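Local coordinates for protein mannan endo-1,4-beta-mannosidase (Bacillus subtilis, PDB 3CBW) that hydrolyses internal beta-1,4-mannosidic linkages in mannan, galactomannan and glucomannan, and so takes part in glucomannan degradation, at residues N16-Q20 with G216-L220; T25-W29 with L340-V344; C75-R79 with S90-N96; L152-A156 with Y210-R215; A240-V246 with L267-F271. The protein carries 3 engineered substitutions. Residues are numbered along the deposited sequence.

Interaction 1: N16-Q20 with G216-L220; sequences NPNAQ and GLDHL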
# COMPACT_ATOMS: atom_id res chain seq x y z
N ASN A 16 -6.81 13.13 -7.37
CA ASN A 16 -7.80 13.96 -6.71
C ASN A 16 -7.53 15.43 -7.05
O ASN A 16 -6.51 15.98 -6.65
CB ASN A 16 -7.71 13.73 -5.20
CG ASN A 16 -8.62 14.64 -4.41
OD1 ASN A 16 -9.38 15.43 -4.96
ND2 ASN A 16 -8.59 14.50 -3.10
N PRO A 17 -8.47 16.09 -7.77
CA PRO A 17 -8.22 17.47 -8.21
C PRO A 17 -8.11 18.47 -7.06
O PRO A 17 -7.58 19.55 -7.24
CB PRO A 17 -9.43 17.79 -9.10
CG PRO A 17 -10.49 16.90 -8.65
CD PRO A 17 -9.80 15.62 -8.20
N ASN A 18 -8.62 18.10 -5.89
CA ASN A 18 -8.61 18.98 -4.72
C ASN A 18 -7.57 18.58 -3.70
O ASN A 18 -7.66 18.97 -2.54
CB ASN A 18 -10.01 19.01 -4.12
CG ASN A 18 -11.03 19.58 -5.08
OD1 ASN A 18 -11.98 18.90 -5.46
ND2 ASN A 18 -10.79 20.80 -5.53
N ALA A 19 -6.57 17.81 -4.12
CA ALA A 19 -5.50 17.40 -3.23
C ALA A 19 -4.83 18.60 -2.57
O ALA A 19 -4.61 19.65 -3.20
CB ALA A 19 -4.47 16.58 -3.98
N GLN A 20 -4.51 18.45 -1.29
CA GLN A 20 -3.75 19.44 -0.53
C GLN A 20 -2.39 19.69 -1.18
O GLN A 20 -1.81 18.79 -1.81
CB GLN A 20 -3.53 18.94 0.90
CG GLN A 20 -4.80 18.84 1.74
CD GLN A 20 -4.53 18.44 3.18
OE1 GLN A 20 -3.57 17.75 3.49
NE2 GLN A 20 -5.41 18.88 4.07
N GLY A 216 -14.41 13.99 1.47
CA GLY A 216 -13.54 15.13 1.18
C GLY A 216 -12.08 14.93 1.54
O GLY A 216 -11.37 15.90 1.84
N LEU A 217 -11.60 13.69 1.50
CA LEU A 217 -10.24 13.40 1.95
C LEU A 217 -9.21 13.76 0.88
O LEU A 217 -9.11 13.09 -0.15
CB LEU A 217 -10.12 11.95 2.41
CG LEU A 217 -11.01 11.59 3.61
CD1 LEU A 217 -11.05 10.09 3.81
CD2 LEU A 217 -10.59 12.26 4.91
N ASP A 218 -8.45 14.82 1.14
CA ASP A 218 -7.61 15.48 0.13
C ASP A 218 -6.11 15.25 0.31
O ASP A 218 -5.30 15.89 -0.35
CB ASP A 218 -7.95 16.98 0.07
CG ASP A 218 -9.34 17.26 -0.47
OD1 ASP A 218 -9.84 16.44 -1.27
OD2 ASP A 218 -9.91 18.30 -0.10
N HIS A 219 -5.76 14.28 1.16
CA HIS A 219 -4.37 13.99 1.49
C HIS A 219 -3.98 12.57 1.07
O HIS A 219 -2.93 12.08 1.47
CB HIS A 219 -4.16 14.17 3.00
CG HIS A 219 -4.95 13.21 3.83
ND1 HIS A 219 -6.26 12.88 3.54
CD2 HIS A 219 -4.61 12.49 4.93
CE1 HIS A 219 -6.69 12.00 4.44
NE2 HIS A 219 -5.71 11.76 5.29
N LEU A 220 -4.82 11.91 0.26
CA LEU A 220 -4.59 10.52 -0.11
C LEU A 220 -3.95 10.37 -1.48
O LEU A 220 -4.34 11.04 -2.45
CB LEU A 220 -5.90 9.72 -0.11
CG LEU A 220 -6.72 9.76 1.19
CD1 LEU A 220 -7.98 8.93 1.07
CD2 LEU A 220 -5.87 9.29 2.38
O HOH W 1 -5.00 11.58 -5.39
O HOH W 2 -6.61 12.63 -2.10
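Neither backbone here is regular helix or strand. Residues 16-20 fold into a type I beta turn from Asn16 to Ala19, with Ala19 N bonded to Asn16 O (3.1 Å), and run on to Gln20, the N-cap of helix 21-32. Residues 216-220 leave helix 194-214 at Gly216, where phi turns positive, and lead into strand 220-224. The two segments come closest, by CA atoms, at Ala19 and Asp218, 4.4 Å apart. There Gln20 N donates to Asp218 O (2.8 Å, 167°), and Ala19 CA makes a CA-H...O contact with the same Asp218 O at 3.3 Å.

Among the side chains, Asn16 works in both directions. Its OD1 accepts from Asn18 N (2.9 Å), which makes an Asx turn, while its ND2 donates to Asp218 OD1 (2.9 Å, 161°). Asp218 is the most covered residue of the contact, and its backbone N is held by Glu163 of helix 143-163. Gln20 lies along Asp218, with Gln20 CG 4.0 Å from Asp218 CB. Two waters fill the remaining gap: one joins Asn16 N to Leu220 O, the other accepts from Asn16 ND2 and donates to both Leu217 O and Leu220 O.

With an amide, a carboxylate, backbone groups and water as its main components, the contact relies on directional hydrogen bonds more than on apolar burial, consistent with a defined register between the two loops.

Interaction 2: T25-W29 with L340-V344; sequences TVMNW and LTPIV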
# COMPACT_ATOMS: atom_id res chain seq x y z
N THR A 25 2.80 18.19 -3.83
CA THR A 25 4.25 18.27 -3.86
C THR A 25 4.89 16.89 -3.73
O THR A 25 5.76 16.53 -4.51
CB THR A 25 4.74 19.20 -2.76
OG1 THR A 25 4.28 20.52 -3.07
CG2 THR A 25 6.25 19.19 -2.66
N VAL A 26 4.43 16.12 -2.75
CA VAL A 26 4.97 14.78 -2.54
C VAL A 26 4.73 13.90 -3.76
O VAL A 26 5.63 13.16 -4.17
CB VAL A 26 4.38 14.16 -1.25
CG1 VAL A 26 4.62 12.65 -1.19
CG2 VAL A 26 4.96 14.86 -0.03
N MET A 27 3.54 13.97 -4.36
CA MET A 27 3.27 13.13 -5.51
C MET A 27 4.21 13.45 -6.67
O MET A 27 4.76 12.55 -7.31
CB MET A 27 1.81 13.27 -5.96
CG MET A 27 1.44 12.29 -7.06
SD MET A 27 1.51 10.51 -6.57
CE MET A 27 2.57 9.86 -7.88
N ASN A 28 4.38 14.74 -6.97
CA ASN A 28 5.29 15.12 -8.04
C ASN A 28 6.72 14.70 -7.74
O ASN A 28 7.46 14.24 -8.62
CB ASN A 28 5.21 16.63 -8.31
CG ASN A 28 5.93 17.02 -9.58
OD1 ASN A 28 5.74 16.39 -10.61
ND2 ASN A 28 6.75 18.06 -9.51
N TRP A 29 7.14 14.89 -6.49
CA TRP A 29 8.47 14.49 -6.06
C TRP A 29 8.68 12.97 -6.22
O TRP A 29 9.68 12.53 -6.78
CB TRP A 29 8.68 14.96 -4.63
CG TRP A 29 10.02 14.68 -4.04
CD1 TRP A 29 11.14 15.47 -4.11
CD2 TRP A 29 10.38 13.55 -3.24
NE1 TRP A 29 12.17 14.88 -3.42
CE2 TRP A 29 11.73 13.72 -2.86
CE3 TRP A 29 9.68 12.42 -2.78
CZ2 TRP A 29 12.40 12.78 -2.08
CZ3 TRP A 29 10.35 11.49 -2.00
CH2 TRP A 29 11.70 11.68 -1.66
N LEU A 340 12.97 21.00 -0.13
CA LEU A 340 12.73 19.67 -0.66
C LEU A 340 13.98 19.20 -1.38
O LEU A 340 14.65 20.00 -2.05
CB LEU A 340 11.56 19.73 -1.64
CG LEU A 340 11.05 18.42 -2.20
CD1 LEU A 340 10.59 17.49 -1.08
CD2 LEU A 340 9.92 18.71 -3.17
N THR A 341 14.32 17.91 -1.25
CA THR A 341 15.42 17.38 -2.06
C THR A 341 15.02 17.41 -3.54
O THR A 341 13.82 17.42 -3.86
CB THR A 341 15.87 15.98 -1.62
OG1 THR A 341 14.75 15.08 -1.71
CG2 THR A 341 16.43 15.99 -0.18
N PRO A 342 16.00 17.45 -4.46
CA PRO A 342 15.74 17.79 -5.86
C PRO A 342 14.71 16.97 -6.61
O PRO A 342 14.63 15.73 -6.47
CB PRO A 342 17.11 17.63 -6.52
CG PRO A 342 18.07 17.91 -5.43
CD PRO A 342 17.45 17.27 -4.22
N ILE A 343 13.92 17.68 -7.40
CA ILE A 343 13.09 17.06 -8.41
C ILE A 343 13.87 17.16 -9.72
O ILE A 343 14.10 18.26 -10.24
CB ILE A 343 11.72 17.76 -8.50
CG1 ILE A 343 10.94 17.55 -7.19
CG2 ILE A 343 10.92 17.24 -9.70
CD1 ILE A 343 9.61 18.29 -7.07
N VAL A 344 14.31 16.01 -10.22
CA VAL A 344 15.07 15.94 -11.46
C VAL A 344 14.11 15.60 -12.60
O VAL A 344 13.30 14.68 -12.48
CB VAL A 344 16.19 14.85 -11.37
CG1 VAL A 344 17.01 14.81 -12.66
CG2 VAL A 344 17.10 15.09 -10.16
O HOH W 3 12.12 13.81 -6.85
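Trp29 NE1 supplies the direct polar link, and a modest one: it points between Thr341 OG1 and Thr341 O, each 3.1 Å away, and both hydrogen bonds are weak, with angles of 133° and 127°. Thr341 OG1 is also bonded to Ile334 O and Arg36. Close by, a water lies between two carbonyls, 2.8 Å from Trp29 O and 3.2 Å from Pro342 O; Pro342 O is bonded to Arg36 as well.

Residues 25-29 belong to helix 21-32, whose Val26 and Met27 turn inward onto Ile221 of strand 220-224 in the parallel barrel sheet. The extended segment 340-344, leaving the small antiparallel pair 335-336 and 339-340, therefore lies against the outside of a helix that itself covers the TIM barrel.

The indole is the centre of the packing. Leu340 CD1 sits over its face, 3.9 Å from the centroid of the five-membered ring of Trp29, a CH-pi contact, and Leu340 CG reaches Trp29 CD1 at 3.5 Å. Ile343 CG1 approaches the same Trp29 CD1 at 3.7 Å. Farther out, Thr25 CG2 meets Leu340 CD2 (3.7 Å), and Ile343 CD1 rests 3.8 Å from ND2 of Asn28, whose OD1 accepts from Val12 N.

Interaction 3: C75-R79 with S90-N96; sequences CDYAR and SIDVSCN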
# COMPACT_ATOMS: atom_id res chain seq x y z
N CYS A 75 0.83 1.07 8.36
CA CYS A 75 -0.12 0.54 9.35
C CYS A 75 -1.31 -0.03 8.61
O CYS A 75 -1.64 0.41 7.51
CB CYS A 75 -0.59 1.64 10.31
SG CYS A 75 -2.08 1.24 11.38
N ASP A 76 -1.97 -1.02 9.20
CA ASP A 76 -3.22 -1.53 8.64
C ASP A 76 -4.29 -1.35 9.70
O ASP A 76 -4.17 -1.82 10.82
CB ASP A 76 -3.04 -2.99 8.21
CG ASP A 76 -4.18 -3.50 7.35
OD1 ASP A 76 -5.35 -3.46 7.80
OD2 ASP A 76 -3.88 -3.98 6.23
N TYR A 77 -5.34 -0.61 9.34
CA TYR A 77 -6.42 -0.32 10.27
C TYR A 77 -7.34 -1.52 10.54
O TYR A 77 -8.09 -1.52 11.53
CB TYR A 77 -7.32 0.74 9.68
CG TYR A 77 -6.90 2.20 9.68
CD1 TYR A 77 -5.89 2.71 10.50
CD2 TYR A 77 -7.63 3.10 8.90
CE1 TYR A 77 -5.60 4.09 10.50
CE2 TYR A 77 -7.36 4.45 8.91
CZ TYR A 77 -6.35 4.95 9.71
OH TYR A 77 -6.13 6.31 9.70
N ALA A 78 -7.35 -2.51 9.64
CA ALA A 78 -8.45 -3.47 9.63
C ALA A 78 -7.99 -4.87 10.01
O ALA A 78 -7.18 -5.48 9.32
CB ALA A 78 -9.14 -3.47 8.28
N ARG A 79 -8.54 -5.36 11.13
CA ARG A 79 -8.23 -6.68 11.62
C ARG A 79 -9.38 -7.59 11.20
O ARG A 79 -10.20 -8.01 12.03
CB ARG A 79 -8.03 -6.65 13.14
CG ARG A 79 -6.79 -5.84 13.64
CD ARG A 79 -6.98 -4.31 13.72
NE ARG A 79 -8.24 -3.99 14.39
CZ ARG A 79 -8.42 -3.89 15.70
NH1 ARG A 79 -7.39 -3.99 16.55
NH2 ARG A 79 -9.63 -3.65 16.18
N SER A 90 -13.79 -4.18 13.75
CA SER A 90 -12.55 -4.66 13.14
C SER A 90 -11.59 -3.52 12.79
O SER A 90 -10.41 -3.77 12.61
CB SER A 90 -12.87 -5.49 11.89
OG SER A 90 -13.44 -4.70 10.86
N ILE A 91 -12.10 -2.30 12.65
CA ILE A 91 -11.28 -1.14 12.31
C ILE A 91 -10.78 -0.46 13.58
O ILE A 91 -11.56 -0.17 14.48
CB ILE A 91 -12.11 -0.12 11.49
CG1 ILE A 91 -12.75 -0.76 10.25
CG2 ILE A 91 -11.30 1.13 11.16
CD1 ILE A 91 -11.77 -1.24 9.21
N ASP A 92 -9.48 -0.19 13.63
CA ASP A 92 -8.87 0.60 14.71
C ASP A 92 -7.90 1.59 14.08
O ASP A 92 -7.16 1.22 13.18
CB ASP A 92 -8.14 -0.33 15.70
CG ASP A 92 -7.56 0.40 16.90
OD1 ASP A 92 -8.16 0.30 18.00
OD2 ASP A 92 -6.51 1.07 16.77
N VAL A 93 -7.91 2.83 14.54
CA VAL A 93 -7.11 3.89 13.92
C VAL A 93 -6.09 4.51 14.87
O VAL A 93 -5.50 5.55 14.58
CB VAL A 93 -7.99 4.98 13.26
CG1 VAL A 93 -8.98 4.36 12.29
CG2 VAL A 93 -8.73 5.82 14.32
N SER A 94 -5.84 3.85 16.00
CA SER A 94 -4.94 4.38 17.02
C SER A 94 -3.48 4.54 16.58
O SER A 94 -2.72 5.24 17.25
CB SER A 94 -5.03 3.57 18.32
OG SER A 94 -4.54 2.26 18.14
N CYS A 95 -3.08 3.88 15.49
CA CYS A 95 -1.74 4.05 14.94
C CYS A 95 -1.53 5.45 14.34
O CYS A 95 -0.40 5.82 14.04
CB CYS A 95 -1.46 2.99 13.88
SG CYS A 95 -2.55 3.08 12.39
N ASN A 96 -2.60 6.22 14.18
CA ASN A 96 -2.52 7.54 13.55
C ASN A 96 -1.46 8.46 14.13
O ASN A 96 -0.73 9.10 13.38
CB ASN A 96 -3.86 8.26 13.63
CG ASN A 96 -4.80 7.89 12.50
OD1 ASN A 96 -4.43 7.19 11.57
ND2 ASN A 96 -6.02 8.38 12.59
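One covalent bond ties the segments: the disulfide Cys75 SG-Cys95 SG, modelled at 2.2 Å with a chi3 of -87°.

Hydrogen bonds join both backbone and side chains. Asp92 N donates to Tyr77 O (2.8 Å), and Arg79 N to Ser90 O (2.9 Å), flanking a single bridge between Ala78 and Ile91, whose CA atoms are 4.5 Å apart. Ser90 O takes a second bond from Arg79 NE (2.8 Å), so the arginine side chain curls back along the loop and lays its guanidinium face on Asp92 CB. Nearer the disulfide, Tyr77 OH donates to Asn96 OD1 (2.7 Å).

Strand 72-79 is one of the parallel strands of the TIM barrel, and residues 90-96 return antiparallel to it before helix 96-104, within a beta-to-alpha connection. Asp76 of the strand hydrogen-bonds to His114, a probable substrate-binding residue, so this end of the strand lies near the presumed substrate site.

Aromatic and apolar contacts gather round Tyr77. Val93 CG1 stands almost on the ring normal, 3.6 Å from the Tyr77 centroid, a CH-pi contact. Cys95 SG lies at the ring edge, 3.7 Å from Tyr77 CE1. Near the bridge, Ala78 CB packs on Ile91 CD1 at 3.6 Å.

Interaction 4: L152-A156 with Y210-R215; sequences LSKIA and YMTDTR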
# COMPACT_ATOMS: atom_id res chain seq x y z
N LEU A 152 -16.21 1.84 6.00
CA LEU A 152 -15.62 2.97 5.30
C LEU A 152 -15.73 4.25 6.13
O LEU A 152 -14.82 5.06 6.13
CB LEU A 152 -16.25 3.16 3.92
CG LEU A 152 -16.13 1.99 2.93
CD1 LEU A 152 -16.71 2.38 1.58
CD2 LEU A 152 -14.69 1.51 2.78
N SER A 153 -16.86 4.43 6.82
CA SER A 153 -17.06 5.62 7.62
C SER A 153 -16.04 5.71 8.74
O SER A 153 -15.49 6.77 8.99
CB SER A 153 -18.48 5.64 8.20
OG SER A 153 -18.71 6.85 8.87
N LYS A 154 -15.78 4.59 9.40
CA LYS A 154 -14.82 4.59 10.50
C LYS A 154 -13.39 4.80 9.98
O LYS A 154 -12.60 5.50 10.60
CB LYS A 154 -14.93 3.29 11.31
CG LYS A 154 -14.23 3.36 12.64
CD LYS A 154 -14.49 2.12 13.48
CE LYS A 154 -13.72 2.22 14.78
NZ LYS A 154 -13.83 0.94 15.56
N ILE A 155 -13.07 4.19 8.85
CA ILE A 155 -11.78 4.39 8.18
C ILE A 155 -11.59 5.87 7.85
O ILE A 155 -10.55 6.46 8.15
CB ILE A 155 -11.66 3.51 6.90
CG1 ILE A 155 -11.55 2.03 7.30
CG2 ILE A 155 -10.46 3.94 6.06
CD1 ILE A 155 -11.94 1.08 6.19
N ALA A 156 -12.62 6.48 7.26
CA ALA A 156 -12.55 7.89 6.89
C ALA A 156 -12.37 8.78 8.10
O ALA A 156 -11.63 9.75 8.04
CB ALA A 156 -13.78 8.30 6.10
N TYR A 210 -16.23 7.36 -2.00
CA TYR A 210 -16.57 7.56 -0.61
C TYR A 210 -15.51 8.43 0.06
O TYR A 210 -15.83 9.41 0.75
CB TYR A 210 -16.68 6.21 0.12
CG TYR A 210 -17.30 6.32 1.49
CD1 TYR A 210 -18.65 6.07 1.66
CD2 TYR A 210 -16.54 6.68 2.60
CE1 TYR A 210 -19.25 6.16 2.91
CE2 TYR A 210 -17.13 6.78 3.87
CZ TYR A 210 -18.50 6.52 4.01
OH TYR A 210 -19.14 6.59 5.23
N MET A 211 -14.24 8.08 -0.12
CA MET A 211 -13.17 8.81 0.56
C MET A 211 -13.00 10.22 0.00
O MET A 211 -12.84 11.17 0.76
CB MET A 211 -11.85 8.04 0.46
CG MET A 211 -11.84 6.69 1.19
SD MET A 211 -12.33 6.71 3.00
CE MET A 211 -12.75 4.92 3.18
N THR A 212 -13.01 10.35 -1.32
CA THR A 212 -12.69 11.60 -1.97
C THR A 212 -13.88 12.56 -1.96
O THR A 212 -13.73 13.73 -1.60
CB THR A 212 -12.20 11.34 -3.41
OG1 THR A 212 -11.11 10.41 -3.36
CG2 THR A 212 -11.75 12.61 -4.09
N ASP A 213 -15.05 12.07 -2.36
CA ASP A 213 -16.20 12.96 -2.54
C ASP A 213 -17.06 13.01 -1.29
O ASP A 213 -17.24 14.09 -0.72
CB ASP A 213 -16.98 12.54 -3.77
CG ASP A 213 -16.17 12.68 -5.04
OD1 ASP A 213 -15.36 13.63 -5.12
OD2 ASP A 213 -16.33 11.85 -5.95
N THR A 214 -17.56 11.88 -0.82
CA THR A 214 -18.41 11.88 0.39
C THR A 214 -17.66 12.45 1.58
O THR A 214 -18.24 13.23 2.36
CB THR A 214 -18.91 10.46 0.70
OG1 THR A 214 -19.57 9.92 -0.45
CG2 THR A 214 -19.87 10.44 1.90
N ARG A 215 -16.39 12.10 1.72
CA ARG A 215 -15.63 12.44 2.91
C ARG A 215 -14.59 13.54 2.71
O ARG A 215 -13.96 13.98 3.67
CB ARG A 215 -15.04 11.18 3.53
CG ARG A 215 -16.12 10.17 3.97
CD ARG A 215 -17.04 10.73 5.09
NE ARG A 215 -16.21 11.17 6.20
CZ ARG A 215 -16.06 10.53 7.36
NH1 ARG A 215 -16.77 9.45 7.65
NH2 ARG A 215 -15.20 10.99 8.24
O HOH W 4 -19.22 8.72 6.75
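The small side chain of Ala156 makes the hollow here, and larger neighbours close over it. Met211 SD lies 3.8 Å from Ala156 CB, and the guanidinium of Arg215 covers the same methyl with its face, Arg215 CZ to Ala156 CB being 3.4 Å. Met211 reaches onward between two bumps of the opposing helix, its CE 3.9 Å from Leu152 CD2 and 3.8 Å from Ile155 CG2. Leu152 in turn pushes into the flat side of Tyr210: its CB stands over the ring, 3.8 Å from the Tyr210 centroid, in a CH-pi contact.

Toward Ser153 the packing turns polar. Arg215 NH1 makes a weak hydrogen bond to Ser153 O (3.3 Å), while its NH2 forms a salt bridge with Asp157, one turn on from Ser153. One water plugs the remaining gap, 2.9 Å from Ser153 OG, 2.6 Å from Tyr210 OH and 2.7 Å from Arg215 NH1, from which it accepts.

Short axes 10.7 Å apart, crossing at -75°, confine the contact to one steep patch, with Arg215 just beyond the pi-type turn at 210-214. Two helices crossing steeply outside the strands, with Met211 also touching Leu220 and Trp222 of strand 220-224, belong to the outer helical layer of a TIM barrel.

Interaction 5: A240-V246 with L267-F271; sequences ASYVDIV and LNKPF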
# COMPACT_ATOMS: atom_id res chain seq x y z
N ALA A 240 -7.15 5.49 -14.94
CA ALA A 240 -6.16 6.51 -14.61
C ALA A 240 -6.67 7.58 -13.66
O ALA A 240 -5.87 8.24 -12.99
CB ALA A 240 -5.63 7.17 -15.88
N SER A 241 -7.98 7.78 -13.61
CA SER A 241 -8.50 8.81 -12.71
C SER A 241 -8.66 8.37 -11.25
O SER A 241 -9.02 9.18 -10.41
CB SER A 241 -9.81 9.39 -13.24
OG SER A 241 -10.83 8.46 -13.06
N TYR A 242 -8.35 7.10 -10.94
CA TYR A 242 -8.57 6.58 -9.60
C TYR A 242 -7.29 6.08 -8.95
O TYR A 242 -7.35 5.60 -7.82
CB TYR A 242 -9.60 5.45 -9.60
CG TYR A 242 -10.84 5.76 -10.42
CD1 TYR A 242 -11.78 6.70 -10.01
CD2 TYR A 242 -11.01 5.17 -11.67
CE1 TYR A 242 -12.91 6.98 -10.80
CE2 TYR A 242 -12.11 5.45 -12.46
CZ TYR A 242 -13.04 6.35 -12.02
OH TYR A 242 -14.12 6.62 -12.83
N VAL A 243 -6.16 6.16 -9.66
CA VAL A 243 -4.91 5.53 -9.20
C VAL A 243 -3.76 6.49 -9.41
O VAL A 243 -3.56 7.00 -10.52
CB VAL A 243 -4.62 4.22 -9.98
CG1 VAL A 243 -3.26 3.64 -9.58
CG2 VAL A 243 -5.71 3.18 -9.74
N ASP A 244 -2.98 6.70 -8.36
CA ASP A 244 -1.76 7.50 -8.44
C ASP A 244 -0.50 6.67 -8.67
O ASP A 244 0.40 7.09 -9.42
CB ASP A 244 -1.59 8.34 -7.17
CG ASP A 244 -2.65 9.40 -7.03
OD1 ASP A 244 -2.75 10.25 -7.94
OD2 ASP A 244 -3.38 9.41 -6.02
N ILE A 245 -0.42 5.52 -8.01
CA ILE A 245 0.77 4.66 -8.02
C ILE A 245 0.32 3.24 -8.26
O ILE A 245 -0.68 2.81 -7.68
CB ILE A 245 1.55 4.75 -6.67
CG1 ILE A 245 2.12 6.16 -6.47
CG2 ILE A 245 2.66 3.69 -6.56
CD1 ILE A 245 2.74 6.43 -5.11
N VAL A 246 1.02 2.54 -9.15
CA VAL A 246 0.79 1.12 -9.37
C VAL A 246 1.93 0.33 -8.75
O VAL A 246 3.05 0.85 -8.59
CB VAL A 246 0.64 0.77 -10.88
CG1 VAL A 246 -0.58 1.47 -11.44
CG2 VAL A 246 1.91 1.14 -11.69
N LEU A 267 1.32 1.43 -17.78
CA LEU A 267 0.13 2.24 -17.46
C LEU A 267 0.46 3.72 -17.26
O LEU A 267 -0.43 4.54 -17.04
CB LEU A 267 -0.57 1.65 -16.23
CG LEU A 267 -1.13 0.23 -16.43
CD1 LEU A 267 -1.72 -0.31 -15.12
CD2 LEU A 267 -2.16 0.19 -17.56
N ASN A 268 1.74 4.06 -17.33
CA ASN A 268 2.20 5.45 -17.16
C ASN A 268 1.83 6.03 -15.79
O ASN A 268 1.35 7.16 -15.67
CB ASN A 268 1.71 6.35 -18.31
CG ASN A 268 2.52 7.63 -18.44
OD1 ASN A 268 3.71 7.66 -18.11
ND2 ASN A 268 1.88 8.69 -18.92
N LYS A 269 2.04 5.22 -14.75
CA LYS A 269 1.95 5.67 -13.36
C LYS A 269 3.25 5.24 -12.70
O LYS A 269 3.82 4.21 -13.08
CB LYS A 269 0.79 4.98 -12.64
CG LYS A 269 -0.59 5.25 -13.22
CD LYS A 269 -1.11 6.63 -12.87
CE LYS A 269 -2.51 6.86 -13.42
NZ LYS A 269 -3.05 8.16 -12.90
N PRO A 270 3.71 5.99 -11.68
CA PRO A 270 4.88 5.55 -10.93
C PRO A 270 4.64 4.15 -10.36
O PRO A 270 3.51 3.81 -9.99
CB PRO A 270 5.00 6.60 -9.81
CG PRO A 270 4.41 7.82 -10.41
CD PRO A 270 3.23 7.30 -11.21
N PHE A 271 5.71 3.36 -10.30
CA PHE A 271 5.68 1.96 -9.91
C PHE A 271 6.41 1.73 -8.59
O PHE A 271 7.48 2.31 -8.37
CB PHE A 271 6.34 1.11 -11.01
CG PHE A 271 6.50 -0.34 -10.64
CD1 PHE A 271 5.50 -1.26 -10.92
CD2 PHE A 271 7.63 -0.78 -9.96
CE1 PHE A 271 5.64 -2.58 -10.52
CE2 PHE A 271 7.77 -2.09 -9.55
CZ PHE A 271 6.79 -2.99 -9.84
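This is a parallel strand pairing at its very start, where strands 245-252 and 271-278 come together in the barrel sheet, extended backward by a lysine that ties the two incoming loops. Val246 and Phe271 form the bridge, with CA atoms 5.0 Å apart. Val246 N donates to Pro270 O (2.9 Å, 155°), and Phe271 CA makes a close CA-H...O contact with Val246 O at 3.1 Å. Val246 also bonds through its backbone to Ala272, carrying the pairing forward.

Ahead of the strands, Lys269 stretches along residues 240-244. Its NZ donates to Ala240 O (2.8 Å) and to Val243 O (2.7 Å), so a single ammonium gathers two carbonyls of the curving loop, while the chain behind it passes Asp244 O, 3.8 Å from Lys269 CD.

Apolar contacts fill in between. Val246 CG1 meets Leu267 CD1 at 4.2 Å and Lys269 CB at 4.0 Å; Val246 CG2 comes within 4.4 Å of Phe271 CD1. Pro270 CB lies 4.4 Å from Ile245 CG1, and both residues are covered by Met27 of helix 21-32.

The connection between the strands contains helix 261-265, making this a beta-alpha-beta crossover of the TIM barrel, seen at the N-terminal end of its strands. Strand 271-278 goes on to carry Glu275, the probable catalytic nucleophile.

Interaction 3 is the most buried and interaction 2 a surface contact; interactions 1, 4 and 5 fall between. Interactions 3 and 5 reach the same barrel sheet on opposite sides of the chain's centre, both with backbone pairing, to which interaction 3 adds a disulfide and interaction 5 a lysine binding two carbonyls. Interactions 1 and 4 share the end of helix 194-214: Leu217 N bonds to Met211 O, yet polar groups and water dominate the loop contact and side-chain packing the helix pair. Lys154 of interaction 4 reaches Ile91 O of interaction 3. Helix 21-32 joins interaction 2, through Trp29 outside, to interaction 5, through Met27 inside; its N-cap, Gln20, belongs to interaction 1.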